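PDB 1YAC: YCAC GENE product from Escherichia coli, which forms an octamer and is probably a hydrolase of the isochorismatase family whose natural substrate is unknown. Local coordinates for residues A[46-52]-A[168-173]; A[5-9]-A[131-135]; A[12-18]-A[105-111]; A[36-40]-A[138-142]. All coordinates share one frame; numbering follows the deposited sequence.

Contact 1 of 4, residues A[46-52]-A[168-173]; sequences LAKYFNL and VACELH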
loop_
_atom_site.group_PDB
_atom_site.type_symbol
_atom_site.label_atom_id
_atom_site.label_comp_id
_atom_site.label_asym_id
_atom_site.label_seq_id
_atom_site.Cartn_x
_atom_site.Cartn_y
_atom_site.Cartn_z
ATOM N N LEU A 46 26.881 13.800 -7.911
ATOM C CA LEU A 46 26.814 15.168 -7.405
ATOM C C LEU A 46 28.055 15.490 -6.577
ATOM O O LEU A 46 28.578 16.607 -6.650
ATOM C CB LEU A 46 25.508 15.442 -6.639
ATOM C CG LEU A 46 25.266 14.964 -5.208
ATOM C CD1 LEU A 46 25.901 15.917 -4.185
ATOM C CD2 LEU A 46 23.764 14.873 -4.968
ATOM N N ALA A 47 28.555 14.512 -5.829
ATOM C CA ALA A 47 29.757 14.721 -5.027
ATOM C C ALA A 47 30.906 15.074 -5.972
ATOM O O ALA A 47 31.692 15.997 -5.716
ATOM C CB ALA A 47 30.095 13.472 -4.239
ATOM N N LYS A 48 30.984 14.344 -7.077
ATOM C CA LYS A 48 32.015 14.584 -8.072
ATOM C C LYS A 48 31.801 15.936 -8.762
ATOM O O LYS A 48 32.739 16.741 -8.882
ATOM C CB LYS A 48 32.019 13.454 -9.107
ATOM C CG LYS A 48 33.020 13.650 -10.231
ATOM C CD LYS A 48 34.209 12.717 -10.120
ATOM C CE LYS A 48 34.974 12.901 -8.834
ATOM N NZ LYS A 48 36.241 12.117 -8.864
ATOM N N TYR A 49 30.564 16.193 -9.179
ATOM C CA TYR A 49 30.222 17.444 -9.858
ATOM C C TYR A 49 30.572 18.690 -9.033
ATOM O O TYR A 49 31.132 19.659 -9.556
ATOM C CB TYR A 49 28.736 17.472 -10.222
ATOM C CG TYR A 49 28.300 18.790 -10.833
ATOM C CD1 TYR A 49 28.787 19.199 -12.074
ATOM C CD2 TYR A 49 27.424 19.634 -10.160
ATOM C CE1 TYR A 49 28.411 20.417 -12.625
ATOM C CE2 TYR A 49 27.045 20.852 -10.701
ATOM C CZ TYR A 49 27.541 21.235 -11.937
ATOM O OH TYR A 49 27.140 22.436 -12.495
ATOM N N PHE A 50 30.183 18.679 -7.761
ATOM C CA PHE A 50 30.458 19.790 -6.870
ATOM C C PHE A 50 31.869 19.743 -6.308
ATOM O O PHE A 50 32.239 20.608 -5.517
ATOM C CB PHE A 50 29.440 19.829 -5.728
ATOM C CG PHE A 50 28.061 20.215 -6.169
ATOM C CD1 PHE A 50 27.802 21.513 -6.613
ATOM C CD2 PHE A 50 27.037 19.271 -6.210
ATOM C CE1 PHE A 50 26.549 21.864 -7.096
ATOM C CE2 PHE A 50 25.771 19.616 -6.696
ATOM C CZ PHE A 50 25.530 20.916 -7.140
ATOM N N ASN A 51 32.649 18.722 -6.670
ATOM C CA ASN A 51 34.019 18.630 -6.170
ATOM C C ASN A 51 34.110 18.606 -4.654
ATOM O O ASN A 51 34.962 19.273 -4.076
ATOM C CB ASN A 51 34.847 19.817 -6.662
ATOM C CG ASN A 51 35.474 19.569 -7.983
ATOM O OD1 ASN A 51 35.068 20.120 -8.993
ATOM N ND2 ASN A 51 36.493 18.770 -7.988
ATOM N N LEU A 52 33.246 17.845 -3.998
ATOM C CA LEU A 52 33.277 17.790 -2.546
ATOM C C LEU A 52 34.205 16.703 -2.066
ATOM O O LEU A 52 34.190 15.598 -2.613
ATOM C CB LEU A 52 31.881 17.494 -1.993
ATOM C CG LEU A 52 30.748 18.378 -2.476
ATOM C CD1 LEU A 52 29.430 17.833 -1.893
ATOM C CD2 LEU A 52 30.984 19.826 -2.067
ATOM N N VAL A 168 19.725 18.015 -1.951
ATOM C CA VAL A 168 21.148 18.241 -1.644
ATOM C C VAL A 168 21.817 18.991 -2.822
ATOM O O VAL A 168 22.476 20.020 -2.630
ATOM C CB VAL A 168 21.897 16.870 -1.389
ATOM C CG1 VAL A 168 23.419 17.072 -1.305
ATOM C CG2 VAL A 168 21.390 16.208 -0.097
ATOM N N ALA A 169 21.604 18.501 -4.039
ATOM C CA ALA A 169 22.195 19.123 -5.215
ATOM C C ALA A 169 21.743 20.577 -5.373
ATOM O O ALA A 169 22.548 21.458 -5.694
ATOM C CB ALA A 169 21.854 18.321 -6.466
ATOM N N CYS A 170 20.457 20.824 -5.153
ATOM C CA CYS A 170 19.897 22.166 -5.298
ATOM C C CYS A 170 20.386 23.142 -4.244
ATOM O O CYS A 170 20.578 24.336 -4.525
ATOM C CB CYS A 170 18.369 22.116 -5.288
ATOM S SG CYS A 170 17.632 21.434 -6.790
ATOM N N GLU A 171 20.549 22.657 -3.016
ATOM C CA GLU A 171 21.025 23.524 -1.949
ATOM C C GLU A 171 22.506 23.852 -2.168
ATOM O O GLU A 171 22.964 24.951 -1.852
ATOM C CB GLU A 171 20.798 22.879 -0.583
ATOM C CG GLU A 171 20.786 23.891 0.562
ATOM C CD GLU A 171 20.171 23.333 1.821
ATOM O OE1 GLU A 171 18.943 23.452 1.953
ATOM O OE2 GLU A 171 20.901 22.791 2.682
ATOM N N LEU A 172 23.251 22.900 -2.717
ATOM C CA LEU A 172 24.669 23.103 -2.995
ATOM C C LEU A 172 24.888 24.056 -4.176
ATOM O O LEU A 172 25.747 24.944 -4.114
ATOM C CB LEU A 172 25.348 21.769 -3.317
ATOM C CG LEU A 172 25.631 20.822 -2.156
ATOM C CD1 LEU A 172 25.994 19.448 -2.692
ATOM C CD2 LEU A 172 26.749 21.374 -1.301
ATOM N N HIS A 173 24.121 23.863 -5.242
ATOM C CA HIS A 173 24.271 24.656 -6.447
ATOM C C HIS A 173 23.822 26.093 -6.273
ATOM O O HIS A 173 24.447 27.011 -6.818
ATOM C CB HIS A 173 23.500 24.022 -7.614
ATOM C CG HIS A 173 24.017 24.419 -8.964
ATOM N ND1 HIS A 173 23.290 25.188 -9.846
ATOM C CD2 HIS A 173 25.170 24.102 -9.601
ATOM C CE1 HIS A 173 23.969 25.322 -10.973
ATOM N NE2 HIS A 173 25.111 24.674 -10.852
#
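F50, L46 and L172 form the middle of a buried, almost wholly apolar contact in which the C-terminal end of helix 33-49 meets helix 165-173 on one side of the central sheet. The F50 ring is sandwiched. Its CG lies anti to the carbonyl carbon (chi1 -70°), which carries the ring toward helix 165-173. L172 CB stands 3.8 Å from the ring centroid of F50, only 7° off the normal, so it makes a CH-pi contact, while Y49 CD2 lies over the centre of the opposite face. F50 CZ comes within 3.4 Å of the carbonyl oxygen A169 O, and at the ring edge F50 CE1 lies 3.6 Å from H173 CD2. The F50 and H173 rings meet rim to rim, their planes 65° apart, without stacking. L172 CD1 gathers the remaining leucines: the L46 side chain crosses that of L172 at about a right angle, CD1 to CD1 3.8 Å, and L52 CD1 meets L172 CD1 tip to tip at 3.9 Å. F50 itself is where the helix gives way to its C-terminal turn. N51 follows with positive phi, and the bonds from N51 N to K48 O and from L52 N to A47 O make a Schellman motif, which turns the chain back so that L52 can join the same cluster. An alanine in place of F50 would probably open a gap between Y49 and L172 and leave the H173 ring freer to turn. In this three-layer alpha-beta-alpha fold, L186 of helix 180-190 also packs on L46 and A169. The hydroxyl of Y49, 3.4 Å from H173 NE2, has its hydrogen bond with D179.

Contact 2 of 4, residues A[5-9]-A[131-135]; sequences YVRLD and FDVFV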
loop_
_atom_site.group_PDB
_atom_site.type_symbol
_atom_site.label_atom_id
_atom_site.label_comp_id
_atom_site.label_asym_id
_atom_site.label_seq_id
_atom_site.Cartn_x
_atom_site.Cartn_y
_atom_site.Cartn_z
ATOM N N TYR A 5 18.781 28.995 9.215
ATOM C CA TYR A 5 18.672 28.013 8.142
ATOM C C TYR A 5 20.130 27.585 7.898
ATOM O O TYR A 5 20.918 28.351 7.333
ATOM C CB TYR A 5 18.071 28.697 6.909
ATOM C CG TYR A 5 18.031 27.916 5.606
ATOM C CD1 TYR A 5 18.214 26.524 5.560
ATOM C CD2 TYR A 5 17.783 28.585 4.416
ATOM C CE1 TYR A 5 18.138 25.831 4.337
ATOM C CE2 TYR A 5 17.712 27.918 3.204
ATOM C CZ TYR A 5 17.887 26.548 3.163
ATOM O OH TYR A 5 17.811 25.921 1.934
ATOM N N VAL A 6 20.499 26.411 8.410
ATOM C CA VAL A 6 21.856 25.876 8.259
ATOM C C VAL A 6 21.853 25.091 6.941
ATOM O O VAL A 6 21.541 23.893 6.900
ATOM C CB VAL A 6 22.237 24.962 9.469
ATOM C CG1 VAL A 6 23.665 24.407 9.326
ATOM C CG2 VAL A 6 22.098 25.740 10.765
ATOM N N ARG A 7 22.140 25.803 5.855
ATOM C CA ARG A 7 22.138 25.213 4.524
ATOM C C ARG A 7 23.496 24.791 3.992
ATOM O O ARG A 7 24.525 25.383 4.329
ATOM C CB ARG A 7 21.446 26.144 3.534
ATOM C CG ARG A 7 22.033 27.537 3.397
ATOM C CD ARG A 7 21.380 28.206 2.185
ATOM N NE ARG A 7 21.677 29.630 2.051
ATOM C CZ ARG A 7 21.209 30.395 1.068
ATOM N NH1 ARG A 7 20.420 29.881 0.132
ATOM N NH2 ARG A 7 21.538 31.676 1.009
ATOM N N LEU A 8 23.483 23.745 3.168
ATOM C CA LEU A 8 24.692 23.207 2.563
ATOM C C LEU A 8 25.442 24.273 1.793
ATOM O O LEU A 8 24.852 25.079 1.074
ATOM C CB LEU A 8 24.359 22.038 1.644
ATOM C CG LEU A 8 23.937 20.753 2.358
ATOM C CD1 LEU A 8 23.396 19.738 1.325
ATOM C CD2 LEU A 8 25.125 20.175 3.133
ATOM N N ASP A 9 26.753 24.257 1.984
ATOM C CA ASP A 9 27.677 25.197 1.381
ATOM C C ASP A 9 28.687 24.326 0.644
ATOM O O ASP A 9 29.452 23.594 1.265
ATOM C CB ASP A 9 28.336 25.989 2.509
ATOM C CG ASP A 9 29.334 27.024 2.021
ATOM O OD1 ASP A 9 29.792 26.971 0.853
ATOM O OD2 ASP A 9 29.683 27.894 2.848
ATOM N N PHE A 131 29.776 18.568 14.357
ATOM C CA PHE A 131 29.564 18.731 12.917
ATOM C C PHE A 131 28.090 18.975 12.576
ATOM O O PHE A 131 27.192 18.596 13.333
ATOM C CB PHE A 131 30.011 17.472 12.160
ATOM C CG PHE A 131 31.500 17.269 12.124
ATOM C CD1 PHE A 131 32.263 17.816 11.097
ATOM C CD2 PHE A 131 32.134 16.494 13.095
ATOM C CE1 PHE A 131 33.645 17.586 11.037
ATOM C CE2 PHE A 131 33.503 16.261 13.046
ATOM C CZ PHE A 131 34.258 16.808 12.012
ATOM N N ASP A 132 27.847 19.625 11.448
ATOM C CA ASP A 132 26.486 19.830 10.969
ATOM C C ASP A 132 26.278 18.643 10.042
ATOM O O ASP A 132 26.971 18.508 9.041
ATOM C CB ASP A 132 26.372 21.151 10.220
ATOM C CG ASP A 132 26.426 22.325 11.160
ATOM O OD1 ASP A 132 25.884 22.189 12.279
ATOM O OD2 ASP A 132 27.037 23.353 10.808
ATOM N N VAL A 133 25.336 17.781 10.394
ATOM C CA VAL A 133 25.090 16.563 9.633
ATOM C C VAL A 133 23.829 16.605 8.789
ATOM O O VAL A 133 22.762 16.991 9.261
ATOM C CB VAL A 133 25.041 15.340 10.594
ATOM C CG1 VAL A 133 24.734 14.050 9.844
ATOM C CG2 VAL A 133 26.370 15.211 11.347
ATOM N N PHE A 134 23.973 16.164 7.544
ATOM C CA PHE A 134 22.888 16.114 6.573
ATOM C C PHE A 134 22.831 14.657 6.081
ATOM O O PHE A 134 23.786 14.157 5.481
ATOM C CB PHE A 134 23.206 17.053 5.400
ATOM C CG PHE A 134 23.354 18.502 5.795
ATOM C CD1 PHE A 134 24.511 18.955 6.421
ATOM C CD2 PHE A 134 22.346 19.414 5.511
ATOM C CE1 PHE A 134 24.667 20.309 6.757
ATOM C CE2 PHE A 134 22.482 20.762 5.835
ATOM C CZ PHE A 134 23.649 21.212 6.463
ATOM N N VAL A 135 21.730 13.973 6.370
ATOM C CA VAL A 135 21.558 12.577 5.975
ATOM C C VAL A 135 20.804 12.485 4.652
ATOM O O VAL A 135 19.763 13.129 4.491
ATOM C CB VAL A 135 20.766 11.811 7.067
ATOM C CG1 VAL A 135 20.449 10.389 6.621
ATOM C CG2 VAL A 135 21.565 11.811 8.368
#
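L8 and F134 run antiparallel to one another, side chain alongside side chain, with one methyl of the leucine set squarely on the phenylalanine ring. L8 CD2 is 3.4 Å from the centroid of the F134 ring and 6° off its normal, a close CH-pi contact over the middle of the face. The similar distances from this methyl to all six ring carbons confirm the centring. L8 reaches it because its CG is anti to the carbonyl carbon (chi1 -72°) and the chain then runs out to CD2 over the ring. V6 approaches the same ring differently. Its carbonyl oxygen V6 O sits at the ring edge, near the plane, 3.4 Å from F134 CE2, where the positive rim of an aromatic ring suits an oxygen; this atom also accepts a hydrogen bond from Q161 NE2. The V6 side chain mainly meets D132, crossing it at about a right angle with CG1 3.8 Å from D132 OD2, a van der Waals contact of methyl and carboxylate; V6 CG1 is also 4.3 Å from F134 CZ. No hydrogen bond joins the two segments, and the contact rests on apolar packing and on the approach of V6 O to the ring edge. A serine at F134 would probably leave L8 CD2 without the face it rests on and open a gap beside V6 O. V6 is the centre of an inverse gamma turn, which bends the N-terminal chain as it passes strand 132-136. Beyond the pair, L8 also packs on V168 and L172 of helix 165-173, and F134 on M163 of strand 161-163, while R154 of the second subunit touches F134.

Contact 3 of 4, residues A[12-18]-A[105-111]; sequences DAAVLLV and KKQLIIA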
loop_
_atom_site.group_PDB
_atom_site.type_symbol
_atom_site.label_atom_id
_atom_site.label_comp_id
_atom_site.label_asym_id
_atom_site.label_seq_id
_atom_site.Cartn_x
_atom_site.Cartn_y
_atom_site.Cartn_z
ATOM N N ASP A 12 32.020 24.118 2.165
ATOM C CA ASP A 12 32.181 23.677 3.544
ATOM C C ASP A 12 31.519 22.327 3.824
ATOM O O ASP A 12 31.148 22.026 4.965
ATOM C CB ASP A 12 31.624 24.735 4.528
ATOM C CG ASP A 12 32.281 24.680 5.888
ATOM O OD1 ASP A 12 33.303 23.980 6.081
ATOM O OD2 ASP A 12 31.768 25.355 6.781
ATOM N N ALA A 13 31.483 21.467 2.811
ATOM C CA ALA A 13 30.843 20.158 2.947
ATOM C C ALA A 13 31.652 18.989 2.408
ATOM O O ALA A 13 32.298 19.102 1.360
ATOM C CB ALA A 13 29.467 20.175 2.254
ATOM N N ALA A 14 31.623 17.878 3.138
ATOM C CA ALA A 14 32.300 16.658 2.713
ATOM C C ALA A 14 31.217 15.578 2.613
ATOM O O ALA A 14 30.170 15.654 3.275
ATOM C CB ALA A 14 33.370 16.241 3.709
ATOM N N VAL A 15 31.460 14.588 1.769
ATOM C CA VAL A 15 30.501 13.508 1.581
ATOM C C VAL A 15 31.069 12.211 2.136
ATOM O O VAL A 15 32.218 11.871 1.842
ATOM C CB VAL A 15 30.168 13.334 0.079
ATOM C CG1 VAL A 15 29.224 12.135 -0.140
ATOM C CG2 VAL A 15 29.530 14.599 -0.456
ATOM N N LEU A 16 30.295 11.522 2.976
ATOM C CA LEU A 16 30.727 10.242 3.549
ATOM C C LEU A 16 29.828 9.151 2.987
ATOM O O LEU A 16 28.615 9.169 3.217
ATOM C CB LEU A 16 30.612 10.230 5.084
ATOM C CG LEU A 16 31.103 11.407 5.938
ATOM C CD1 LEU A 16 31.091 11.009 7.414
ATOM C CD2 LEU A 16 32.475 11.871 5.513
ATOM N N LEU A 17 30.414 8.225 2.230
ATOM C CA LEU A 17 29.665 7.117 1.635
ATOM C C LEU A 17 30.049 5.872 2.425
ATOM O O LEU A 17 31.141 5.319 2.257
ATOM C CB LEU A 17 30.002 6.987 0.151
ATOM C CG LEU A 17 29.721 8.253 -0.672
ATOM C CD1 LEU A 17 30.038 7.997 -2.146
ATOM C CD2 LEU A 17 28.249 8.671 -0.512
ATOM N N VAL A 18 29.119 5.414 3.257
ATOM C CA VAL A 18 29.356 4.300 4.159
ATOM C C VAL A 18 28.731 2.943 3.830
ATOM O O VAL A 18 27.509 2.772 3.886
ATOM C CB VAL A 18 28.909 4.695 5.604
ATOM C CG1 VAL A 18 29.449 3.696 6.640
ATOM C CG2 VAL A 18 29.351 6.130 5.939
ATOM N N LYS A 105 36.048 20.257 6.549
ATOM C CA LYS A 105 34.660 20.669 6.327
ATOM C C LYS A 105 33.784 20.523 7.565
ATOM O O LYS A 105 33.837 19.510 8.255
ATOM C CB LYS A 105 34.041 19.880 5.164
ATOM C CG LYS A 105 34.854 19.943 3.877
ATOM C CD LYS A 105 35.199 21.362 3.492
ATOM C CE LYS A 105 36.059 21.391 2.251
ATOM N NZ LYS A 105 36.446 22.785 1.889
ATOM N N LYS A 106 32.972 21.548 7.820
ATOM C CA LYS A 106 32.057 21.578 8.956
ATOM C C LYS A 106 30.783 20.741 8.706
ATOM O O LYS A 106 30.193 20.191 9.648
ATOM C CB LYS A 106 31.675 23.033 9.230
ATOM C CG LYS A 106 30.598 23.271 10.280
ATOM C CD LYS A 106 31.057 22.871 11.635
ATOM C CE LYS A 106 30.197 23.484 12.712
ATOM N NZ LYS A 106 30.880 23.289 14.026
ATOM N N GLN A 107 30.347 20.686 7.448
ATOM C CA GLN A 107 29.129 19.962 7.095
ATOM C C GLN A 107 29.457 18.597 6.527
ATOM O O GLN A 107 30.350 18.468 5.691
ATOM C CB GLN A 107 28.337 20.767 6.072
ATOM C CG GLN A 107 28.019 22.188 6.528
ATOM C CD GLN A 107 27.346 22.998 5.448
ATOM O OE1 GLN A 107 27.488 22.719 4.251
ATOM N NE2 GLN A 107 26.617 24.018 5.857
ATOM N N LEU A 108 28.714 17.586 6.959
ATOM C CA LEU A 108 28.928 16.228 6.477
ATOM C C LEU A 108 27.640 15.716 5.870
ATOM O O LEU A 108 26.592 15.730 6.525
ATOM C CB LEU A 108 29.327 15.293 7.620
ATOM C CG LEU A 108 30.531 15.706 8.462
ATOM C CD1 LEU A 108 30.823 14.627 9.526
ATOM C CD2 LEU A 108 31.731 15.913 7.542
ATOM N N ILE A 109 27.726 15.285 4.617
ATOM C CA ILE A 109 26.589 14.724 3.883
ATOM C C ILE A 109 26.833 13.223 3.981
ATOM O O ILE A 109 27.823 12.711 3.436
ATOM C CB ILE A 109 26.620 15.189 2.415
ATOM C CG1 ILE A 109 26.464 16.708 2.353
ATOM C CG2 ILE A 109 25.530 14.484 1.609
ATOM C CD1 ILE A 109 26.807 17.303 1.009
ATOM N N ILE A 110 25.945 12.513 4.669
ATOM C CA ILE A 110 26.145 11.086 4.883
ATOM C C ILE A 110 25.065 10.189 4.287
ATOM O O ILE A 110 23.876 10.496 4.376
ATOM C CB ILE A 110 26.218 10.790 6.398
ATOM C CG1 ILE A 110 27.162 11.775 7.089
ATOM C CG2 ILE A 110 26.713 9.361 6.635
ATOM C CD1 ILE A 110 27.262 11.587 8.618
ATOM N N ALA A 111 25.494 9.063 3.715
ATOM C CA ALA A 111 24.578 8.077 3.136
ATOM C C ALA A 111 25.267 6.726 3.243
ATOM O O ALA A 111 26.496 6.665 3.307
ATOM C CB ALA A 111 24.272 8.409 1.688
#
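Backbone hydrogen bonds do most of the work between D12-V18 and K105-A111, whose strands 13-18 and 107-111 run parallel with a 24° angle between their directions. Donors and acceptors alternate in the parallel pattern: A14 N binds Q107 O, A14 O receives I109 N at 2.8 Å, L16 N binds I109 O, and L16 O receives A111 N. The bond from V18 N to A111 O is nearly straight at the hydrogen (179°). CA-H...O contacts fill in between, as from A13 CA to Q107 O at 3.3 Å.

A side-chain bond extends this pairing at its start. K106 N donates to D12 OD1 at 3.0 Å, nearly straight, but comes from above the carboxylate plane. D12 CG, anti to its own N (chi1 -154°), carries the carboxylate alongside K106, whose CB lies 3.4 Å from D12 OD2; K106 NZ itself binds G130 O.

Apolar contacts divide between the two sheet faces. On one, I109 CD1 sits 4.1 Å from V15 CG2 and also meets A13 CB. On the other, L16 and I110 lie side by side, L16 CD1 4.0 Å from I110 CG1, while L108 CD2 reaches A14 CB.

Strand 54-59 pairs with the far edge of 13-18, and 132-136 with that of 107-112. Strands 13-18 and 107-112 are thus the two central strands of a parallel sheet in strand order 3-2-1-4-5-6, the Rossmann-like core of the isochorismatase fold.

Contact 4 of 4, residues A[36-40]-A[138-142]; sequences FKNNV and DASGT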
loop_
_atom_site.group_PDB
_atom_site.type_symbol
_atom_site.label_atom_id
_atom_site.label_comp_id
_atom_site.label_asym_id
_atom_site.label_seq_id
_atom_site.Cartn_x
_atom_site.Cartn_y
_atom_site.Cartn_z
ATOM N N PHE A 36 16.908 2.763 -5.862
ATOM C CA PHE A 36 18.055 2.850 -4.965
ATOM C C PHE A 36 19.372 2.992 -5.709
ATOM O O PHE A 36 20.204 3.833 -5.341
ATOM C CB PHE A 36 18.137 1.660 -4.005
ATOM C CG PHE A 36 19.056 1.911 -2.825
ATOM C CD1 PHE A 36 18.786 2.954 -1.932
ATOM C CD2 PHE A 36 20.206 1.147 -2.639
ATOM C CE1 PHE A 36 19.654 3.239 -0.871
ATOM C CE2 PHE A 36 21.090 1.422 -1.572
ATOM C CZ PHE A 36 20.808 2.473 -0.689
ATOM N N LYS A 37 19.564 2.178 -6.746
ATOM C CA LYS A 37 20.790 2.252 -7.524
ATOM C C LYS A 37 20.941 3.647 -8.136
ATOM O O LYS A 37 22.010 4.262 -8.041
ATOM C CB LYS A 37 20.815 1.196 -8.641
ATOM C CG LYS A 37 22.040 1.332 -9.546
ATOM C CD LYS A 37 21.919 0.550 -10.850
ATOM C CE LYS A 37 23.099 0.852 -11.757
ATOM N NZ LYS A 37 22.955 0.199 -13.075
ATOM N N ASN A 38 19.878 4.144 -8.764
ATOM C CA ASN A 38 19.922 5.467 -9.376
ATOM C C ASN A 38 20.283 6.552 -8.365
ATOM O O ASN A 38 21.122 7.419 -8.646
ATOM C CB ASN A 38 18.582 5.814 -10.020
ATOM C CG ASN A 38 18.580 7.205 -10.636
ATOM O OD1 ASN A 38 19.391 7.510 -11.529
ATOM N ND2 ASN A 38 17.689 8.062 -10.155
ATOM N N ASN A 39 19.663 6.493 -7.188
ATOM C CA ASN A 39 19.897 7.477 -6.124
ATOM C C ASN A 39 21.333 7.456 -5.596
ATOM O O ASN A 39 21.944 8.509 -5.377
ATOM C CB ASN A 39 18.910 7.265 -4.971
ATOM C CG ASN A 39 17.479 7.661 -5.337
ATOM O OD1 ASN A 39 17.236 8.256 -6.390
ATOM N ND2 ASN A 39 16.529 7.340 -4.461
ATOM N N VAL A 40 21.870 6.265 -5.365
ATOM C CA VAL A 40 23.248 6.150 -4.885
ATOM C C VAL A 40 24.214 6.717 -5.938
ATOM O O VAL A 40 25.150 7.471 -5.615
ATOM C CB VAL A 40 23.612 4.670 -4.575
ATOM C CG1 VAL A 40 25.109 4.525 -4.247
ATOM C CG2 VAL A 40 22.779 4.172 -3.401
ATOM N N ASP A 138 17.327 9.111 0.817
ATOM C CA ASP A 138 16.989 8.316 -0.355
ATOM C C ASP A 138 18.191 7.612 -1.001
ATOM O O ASP A 138 18.029 6.894 -1.990
ATOM C CB ASP A 138 16.115 9.091 -1.356
ATOM C CG ASP A 138 16.823 10.265 -1.997
ATOM O OD1 ASP A 138 17.919 10.663 -1.541
ATOM O OD2 ASP A 138 16.257 10.806 -2.974
ATOM N N ALA A 139 19.380 7.798 -0.421
ATOM C CA ALA A 139 20.594 7.121 -0.883
ATOM C C ALA A 139 21.134 6.219 0.252
ATOM O O ALA A 139 22.286 5.774 0.220
ATOM C CB ALA A 139 21.656 8.125 -1.328
ATOM N N SER A 140 20.310 6.014 1.278
ATOM C CA SER A 140 20.637 5.159 2.420
ATOM C C SER A 140 19.554 4.090 2.421
ATOM O O SER A 140 18.399 4.395 2.142
ATOM C CB SER A 140 20.587 5.957 3.722
ATOM O OG SER A 140 21.561 6.996 3.702
ATOM N N GLY A 141 19.921 2.840 2.685
ATOM C CA GLY A 141 18.926 1.779 2.635
ATOM C C GLY A 141 18.920 0.856 3.828
ATOM O O GLY A 141 19.935 0.707 4.524
ATOM N N THR A 142 17.783 0.216 4.070
ATOM C CA THR A 142 17.672 -0.680 5.204
ATOM C C THR A 142 16.633 -1.764 4.947
ATOM O O THR A 142 16.092 -1.866 3.833
ATOM C CB THR A 142 17.366 0.117 6.506
ATOM O OG1 THR A 142 17.283 -0.778 7.624
ATOM C CG2 THR A 142 16.069 0.920 6.360
HETATM O O HOH W 1 14.267 9.321 -4.282
#
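F36 and N39, three residues apart on helix 33-49, meet the chain at D138-G141 in two different ways. The tight part belongs to F36. Its ring is wedged against the backbone, with CE1 3.4 Å from S140 C and CZ 3.5 Å from G141 N. The ring gets there because its CG is anti to the backbone N (chi1 -164°). G141 leaves just enough room: a side chain there would point toward the helix and crowd F36 CZ. Within the helix, V40 CG2 lies over one face of the F36 ring, offset toward the rim, and the same methyl touches A139 O at 4.0 Å.

The other side is polar and holds water. N39 ND2 donates to D138 O at 2.9 Å, a bent bond of 143° whose donor is tilted 33° from the carbonyl plane. The same ND2 gives a second hydrogen bond to a water 3.0 Å away, and that water donates to D138 OD2 at 2.8 Å. N39 ND2 and D138 OD2 are 3.8 Å apart, and the water links them. W165 completes the set, its NE1 binding N39 OD1 and its backbone N binding D138 OD1.

With both ends of the N39 amide engaged, its flip is fixed: nitrogen toward the loop, oxygen toward W165. The chemistry thus implies a loop of defined shape after strand 132-136, held to the helix through a backbone carbonyl and a bridging water.

How the contacts relate
Contact 3 supplies the middle of the sheet; contact 2 lays the N-terminal chain against a strand of that sheet, while contacts 1 and 4 involve helix 33-49. Contacts 1, 3 and 4 are buried, whereas contact 2 is only partly so. Contacts 1 and 4 lie about 17 Å apart between centres, the first apolar, the other mixed, an aromatic wedge beside a water-bridged polar pair. Contact 1 touches contact 3 where L52 CD1 packs 3.5 Å from V15 CG2, and contact 2 where E171 OE2 takes a probable hydrogen bond from L8 N at 2.8 Å. Strands 107-112 and 132-136 are sheet neighbours, tying contact 2 to contact 3. Backbone bonding dominates contact 3, while aromatic faces dominate contacts 1 and 2.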